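Local coordinates for protein computational Design of Enzyme (Synthetic construct, PDB 3TP4) that is a computationally designed enzyme built on a glycosidase-like TIM barrel, probably intended to carry an activated serine in a catalytic triad, at residues 61-73 against 97-111. Numbering follows the deposited sequence.
Sequences GDFPAVFGWSTSI and YIRKADAIGGVNTVG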
loop_
_atom_site.group_PDB
_atom_site.type_symbol
_atom_site.label_atom_id
_atom_site.label_comp_id
_atom_site.label_asym_id
_atom_site.label_seq_id
_atom_site.Cartn_x
_atom_site.Cartn_y
_atom_site.Cartn_z
ATOM N N GLY A 61 4.236 24.070 13.964
ATOM C CA GLY A 61 3.161 24.449 14.862
ATOM C C GLY A 61 1.989 23.476 14.832
ATOM O O GLY A 61 1.061 23.610 15.629
ATOM N N ASP A 62 2.031 22.498 13.921
ATOM C CA ASP A 62 1.004 21.446 13.861
ATOM C C ASP A 62 1.588 20.064 13.528
ATOM O O ASP A 62 2.652 19.953 12.927
ATOM C CB ASP A 62 -0.076 21.801 12.833
ATOM C CG ASP A 62 -1.411 21.099 13.103
ATOM O OD1 ASP A 62 -1.482 20.257 14.020
ATOM O OD2 ASP A 62 -2.391 21.392 12.384
ATOM N N PHE A 63 0.883 19.010 13.924
ATOM C CA PHE A 63 1.278 17.664 13.544
ATOM C C PHE A 63 0.863 17.447 12.097
ATOM O O PHE A 63 0.006 18.167 11.594
ATOM C CB PHE A 63 0.599 16.638 14.443
ATOM C CG PHE A 63 1.058 16.682 15.872
ATOM C CD1 PHE A 63 0.441 17.518 16.789
ATOM C CD2 PHE A 63 2.098 15.877 16.303
ATOM C CE1 PHE A 63 0.861 17.551 18.122
ATOM C CE2 PHE A 63 2.530 15.914 17.637
ATOM C CZ PHE A 63 1.911 16.741 18.539
ATOM N N PRO A 64 1.465 16.457 11.420
ATOM C CA PRO A 64 1.040 16.178 10.041
ATOM C C PRO A 64 -0.379 15.635 10.023
ATOM O O PRO A 64 -0.855 15.121 11.042
ATOM C CB PRO A 64 2.011 15.090 9.577
ATOM C CG PRO A 64 2.525 14.469 10.846
ATOM C CD PRO A 64 2.515 15.536 11.889
ATOM N N ALA A 65 -1.049 15.750 8.883
ATOM C CA ALA A 65 -2.393 15.186 8.728
ATOM C C ALA A 65 -2.307 13.676 8.553
ATOM O O ALA A 65 -3.249 12.949 8.883
ATOM C CB ALA A 65 -3.117 15.818 7.529
ATOM N N VAL A 66 -1.180 13.203 8.024
ATOM C CA VAL A 66 -0.980 11.765 7.843
ATOM C C VAL A 66 0.226 11.281 8.664
ATOM O O VAL A 66 1.309 11.850 8.576
ATOM C CB VAL A 66 -0.820 11.395 6.355
ATOM C CG1 VAL A 66 -0.181 10.014 6.214
ATOM C CG2 VAL A 66 -2.194 11.450 5.623
ATOM N N PHE A 67 0.014 10.254 9.481
ATOM C CA PHE A 67 1.079 9.645 10.279
ATOM C C PHE A 67 1.442 8.323 9.620
ATOM O O PHE A 67 0.619 7.403 9.581
ATOM C CB PHE A 67 0.574 9.348 11.705
ATOM C CG PHE A 67 0.398 10.577 12.588
ATOM C CD1 PHE A 67 -0.457 11.606 12.219
ATOM C CD2 PHE A 67 1.048 10.666 13.813
ATOM C CE1 PHE A 67 -0.639 12.722 13.045
ATOM C CE2 PHE A 67 0.869 11.780 14.644
ATOM C CZ PHE A 67 0.030 12.802 14.258
ATOM N N GLY A 68 2.659 8.213 9.095
ATOM C CA GLY A 68 3.080 6.982 8.444
ATOM C C GLY A 68 3.881 6.081 9.380
ATOM O O GLY A 68 4.557 6.570 10.282
ATOM N N TRP A 69 3.805 4.770 9.155
ATOM C CA TRP A 69 4.498 3.776 9.973
ATOM C C TRP A 69 4.878 2.561 9.127
ATOM O O TRP A 69 4.224 2.271 8.128
ATOM C CB TRP A 69 3.585 3.260 11.069
ATOM C CG TRP A 69 2.815 4.260 11.796
ATOM C CD1 TRP A 69 1.495 4.543 11.642
ATOM C CD2 TRP A 69 3.285 5.090 12.858
ATOM N NE1 TRP A 69 1.114 5.510 12.530
ATOM C CE2 TRP A 69 2.196 5.862 13.293
ATOM C CE3 TRP A 69 4.529 5.260 13.478
ATOM C CZ2 TRP A 69 2.307 6.803 14.321
ATOM C CZ3 TRP A 69 4.640 6.190 14.500
ATOM C CH2 TRP A 69 3.539 6.951 14.909
ATOM N N SER A 70 5.921 1.842 9.532
ATOM C CA SER A 70 6.304 0.607 8.835
ATOM C C SER A 70 5.953 -0.610 9.686
ATOM O O SER A 70 6.023 -0.539 10.906
ATOM C CB SER A 70 7.805 0.597 8.547
ATOM O OG SER A 70 8.158 1.640 7.657
ATOM N N THR A 71 5.578 -1.723 9.052
ATOM C CA THR A 71 5.309 -2.949 9.809
ATOM C C THR A 71 6.580 -3.444 10.492
ATOM O O THR A 71 6.533 -4.252 11.412
ATOM C CB THR A 71 4.750 -4.061 8.927
ATOM O OG1 THR A 71 5.659 -4.318 7.851
ATOM C CG2 THR A 71 3.381 -3.663 8.378
ATOM N N SER A 72 7.709 -2.935 10.018
ATOM C CA SER A 72 9.015 -3.112 10.647
ATOM C C SER A 72 8.986 -2.925 12.174
ATOM O O SER A 72 9.801 -3.492 12.900
ATOM C CB SER A 72 9.980 -2.102 10.032
ATOM O OG SER A 72 11.313 -2.551 10.135
ATOM N N ILE A 73 8.055 -2.112 12.654
ATOM C CA ILE A 73 7.917 -1.860 14.084
ATOM C C ILE A 73 7.604 -3.134 14.861
ATOM O O ILE A 73 7.986 -3.274 16.026
ATOM C CB ILE A 73 6.798 -0.856 14.353
ATOM C CG1 ILE A 73 7.203 0.539 13.861
ATOM C CG2 ILE A 73 6.442 -0.816 15.827
ATOM C CD1 ILE A 73 6.052 1.474 13.791
ATOM N N TYR A 97 0.637 4.077 19.527
ATOM C CA TYR A 97 1.035 5.236 18.735
ATOM C C TYR A 97 0.001 5.575 17.660
ATOM O O TYR A 97 -0.181 6.746 17.321
ATOM C CB TYR A 97 2.403 4.996 18.107
ATOM C CG TYR A 97 3.566 5.288 19.030
ATOM C CD1 TYR A 97 3.509 4.971 20.387
ATOM C CD2 TYR A 97 4.729 5.872 18.544
ATOM C CE1 TYR A 97 4.580 5.233 21.227
ATOM C CE2 TYR A 97 5.795 6.141 19.369
ATOM C CZ TYR A 97 5.719 5.819 20.710
ATOM O OH TYR A 97 6.794 6.094 21.521
ATOM N N ILE A 98 -0.672 4.555 17.129
ATOM C CA ILE A 98 -1.745 4.763 16.153
ATOM C C ILE A 98 -2.934 5.418 16.839
ATOM O O ILE A 98 -3.573 6.317 16.285
ATOM C CB ILE A 98 -2.197 3.426 15.492
ATOM C CG1 ILE A 98 -1.210 3.006 14.400
ATOM C CG2 ILE A 98 -3.603 3.551 14.901
ATOM C CD1 ILE A 98 -1.432 1.585 13.875
ATOM N N ARG A 99 -3.230 4.967 18.056
ATOM C CA ARG A 99 -4.313 5.556 18.846
ATOM C C ARG A 99 -4.029 7.033 19.150
ATOM O O ARG A 99 -4.915 7.891 19.050
ATOM C CB ARG A 99 -4.504 4.771 20.155
ATOM C CG ARG A 99 -5.337 3.500 20.004
ATOM C CD ARG A 99 -5.142 2.512 21.167
ATOM N NE ARG A 99 -5.082 3.180 22.466
ATOM C CZ ARG A 99 -6.135 3.699 23.090
ATOM N NH1 ARG A 99 -7.344 3.621 22.542
ATOM N NH2 ARG A 99 -5.979 4.294 24.270
ATOM N N LYS A 100 -2.787 7.314 19.526
ATOM C CA LYS A 100 -2.360 8.673 19.837
ATOM C C LYS A 100 -2.496 9.580 18.618
ATOM O O LYS A 100 -2.883 10.749 18.739
ATOM C CB LYS A 100 -0.918 8.668 20.344
ATOM C CG LYS A 100 -0.800 8.262 21.822
ATOM C CD LYS A 100 0.628 7.940 22.224
ATOM C CE LYS A 100 0.736 7.741 23.765
ATOM N NZ LYS A 100 1.951 6.952 24.137
ATOM N N ALA A 101 -2.191 9.031 17.443
ATOM C CA ALA A 101 -2.252 9.811 16.217
ATOM C C ALA A 101 -3.703 10.098 15.896
ATOM O O ALA A 101 -4.059 11.208 15.496
ATOM C CB ALA A 101 -1.588 9.051 15.070
ATOM N N ASP A 102 -4.549 9.087 16.069
ATOM C CA ASP A 102 -5.971 9.256 15.850
ATOM C C ASP A 102 -6.498 10.322 16.810
ATOM O O ASP A 102 -7.319 11.153 16.432
ATOM C CB ASP A 102 -6.723 7.937 16.083
ATOM C CG ASP A 102 -8.229 8.099 15.963
ATOM O OD1 ASP A 102 -8.732 8.258 14.830
ATOM O OD2 ASP A 102 -8.918 8.064 17.001
ATOM N N ALA A 103 -6.023 10.293 18.052
ATOM C CA ALA A 103 -6.505 11.240 19.059
ATOM C C ALA A 103 -6.035 12.648 18.716
ATOM O O ALA A 103 -6.751 13.630 18.934
ATOM C CB ALA A 103 -6.040 10.838 20.441
ATOM N N ILE A 104 -4.826 12.737 18.170
ATOM C CA ILE A 104 -4.312 14.013 17.687
ATOM C C ILE A 104 -5.158 14.549 16.528
ATOM O O ILE A 104 -5.287 15.756 16.355
ATOM C CB ILE A 104 -2.825 13.912 17.284
ATOM C CG1 ILE A 104 -1.960 13.830 18.545
ATOM C CG2 ILE A 104 -2.406 15.124 16.466
ATOM C CD1 ILE A 104 -0.509 13.596 18.280
ATOM N N GLY A 105 -5.747 13.645 15.747
ATOM C CA GLY A 105 -6.584 14.043 14.627
ATOM C C GLY A 105 -6.005 13.666 13.272
ATOM O O GLY A 105 -6.545 14.038 12.229
ATOM N N GLY A 106 -4.907 12.917 13.284
ATOM C CA GLY A 106 -4.262 12.497 12.050
ATOM C C GLY A 106 -4.867 11.243 11.432
ATOM O O GLY A 106 -5.663 10.546 12.070
ATOM N N VAL A 107 -4.483 10.966 10.183
ATOM C CA VAL A 107 -4.856 9.736 9.476
ATOM C C VAL A 107 -3.640 8.803 9.439
ATOM O O VAL A 107 -2.518 9.233 9.178
ATOM C CB VAL A 107 -5.338 10.038 8.026
ATOM C CG1 VAL A 107 -5.537 8.741 7.215
ATOM C CG2 VAL A 107 -6.630 10.858 8.050
ATOM N N ASN A 108 -3.859 7.525 9.715
ATOM C CA ASN A 108 -2.758 6.579 9.810
ATOM C C ASN A 108 -2.543 5.775 8.534
ATOM O O ASN A 108 -3.495 5.246 7.951
ATOM C CB ASN A 108 -2.980 5.610 10.984
ATOM C CG ASN A 108 -2.740 6.264 12.340
ATOM O OD1 ASN A 108 -1.597 6.384 12.788
ATOM N ND2 ASN A 108 -3.815 6.677 13.002
ATOM N N THR A 109 -1.290 5.676 8.111
ATOM C CA THR A 109 -0.932 4.747 7.049
ATOM C C THR A 109 0.182 3.813 7.520
ATOM O O THR A 109 1.120 4.240 8.202
ATOM C CB THR A 109 -0.502 5.471 5.769
ATOM O OG1 THR A 109 -0.244 4.499 4.746
ATOM C CG2 THR A 109 0.761 6.281 6.015
ATOM N N VAL A 110 0.054 2.536 7.165
ATOM C CA VAL A 110 0.996 1.498 7.565
ATOM C C VAL A 110 1.439 0.745 6.321
ATOM O O VAL A 110 0.607 0.233 5.562
ATOM C CB VAL A 110 0.353 0.497 8.544
ATOM C CG1 VAL A 110 1.239 -0.739 8.694
ATOM C CG2 VAL A 110 0.056 1.162 9.912
ATOM N N GLY A 111 2.747 0.687 6.102
ATOM C CA GLY A 111 3.290 0.070 4.901
ATOM C C GLY A 111 4.156 -1.124 5.256
ATOM O O GLY A 111 4.823 -1.122 6.284
#
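W69 and N108 meet through a single straight hydrogen bond between the indole NE1 and the amide OD1, 2.9 Å long. OD1 receives it on a lone pair, almost in the ring plane, and the two flat groups are nearly coplanar (19° apart). Followed outward, CB and CG lie near T109 O, and the indole bends toward the helix because CG stands anti to the carbonyl carbon (chi1 -45°). CD1 comes nearest T109 O at 3.5 Å, V110 CG2 farther off; NE1 also touches I98 CG1, CE2 faces N108 OD1, CZ2 nears Y97 O, CZ3 nears Y97 CD2, and CH2 ends against Y97 CB at 3.9 Å. Tryptophan joins a broad apolar surface to one N-H; an alanine here would probably leave N108 OD1 without its donor and open a gap beside Y97. Asparagine suits its place, ND2 bonding weakly to I98 O on the helix. Strands 66-70 and 107-111 run parallel, joined by helix 87-104 in a beta-alpha-beta crossover of the TIM barrel; W69, F67 and N108 all leave the sheet on the face turned to that helix. A101, suitably small, sets CB over the F67 ring, 3.6 Å from its centroid, a CH-pi contact. I104 lays CD1 over the centre of the F63 ring in a second. At G106 a side chain would strike F67. On the opposite sheet face, T109 CG2 presses tightly on G68 CA (3.4 Å), while S70 OG bonds H37, consistent with a designed Ser-His-Glu triad.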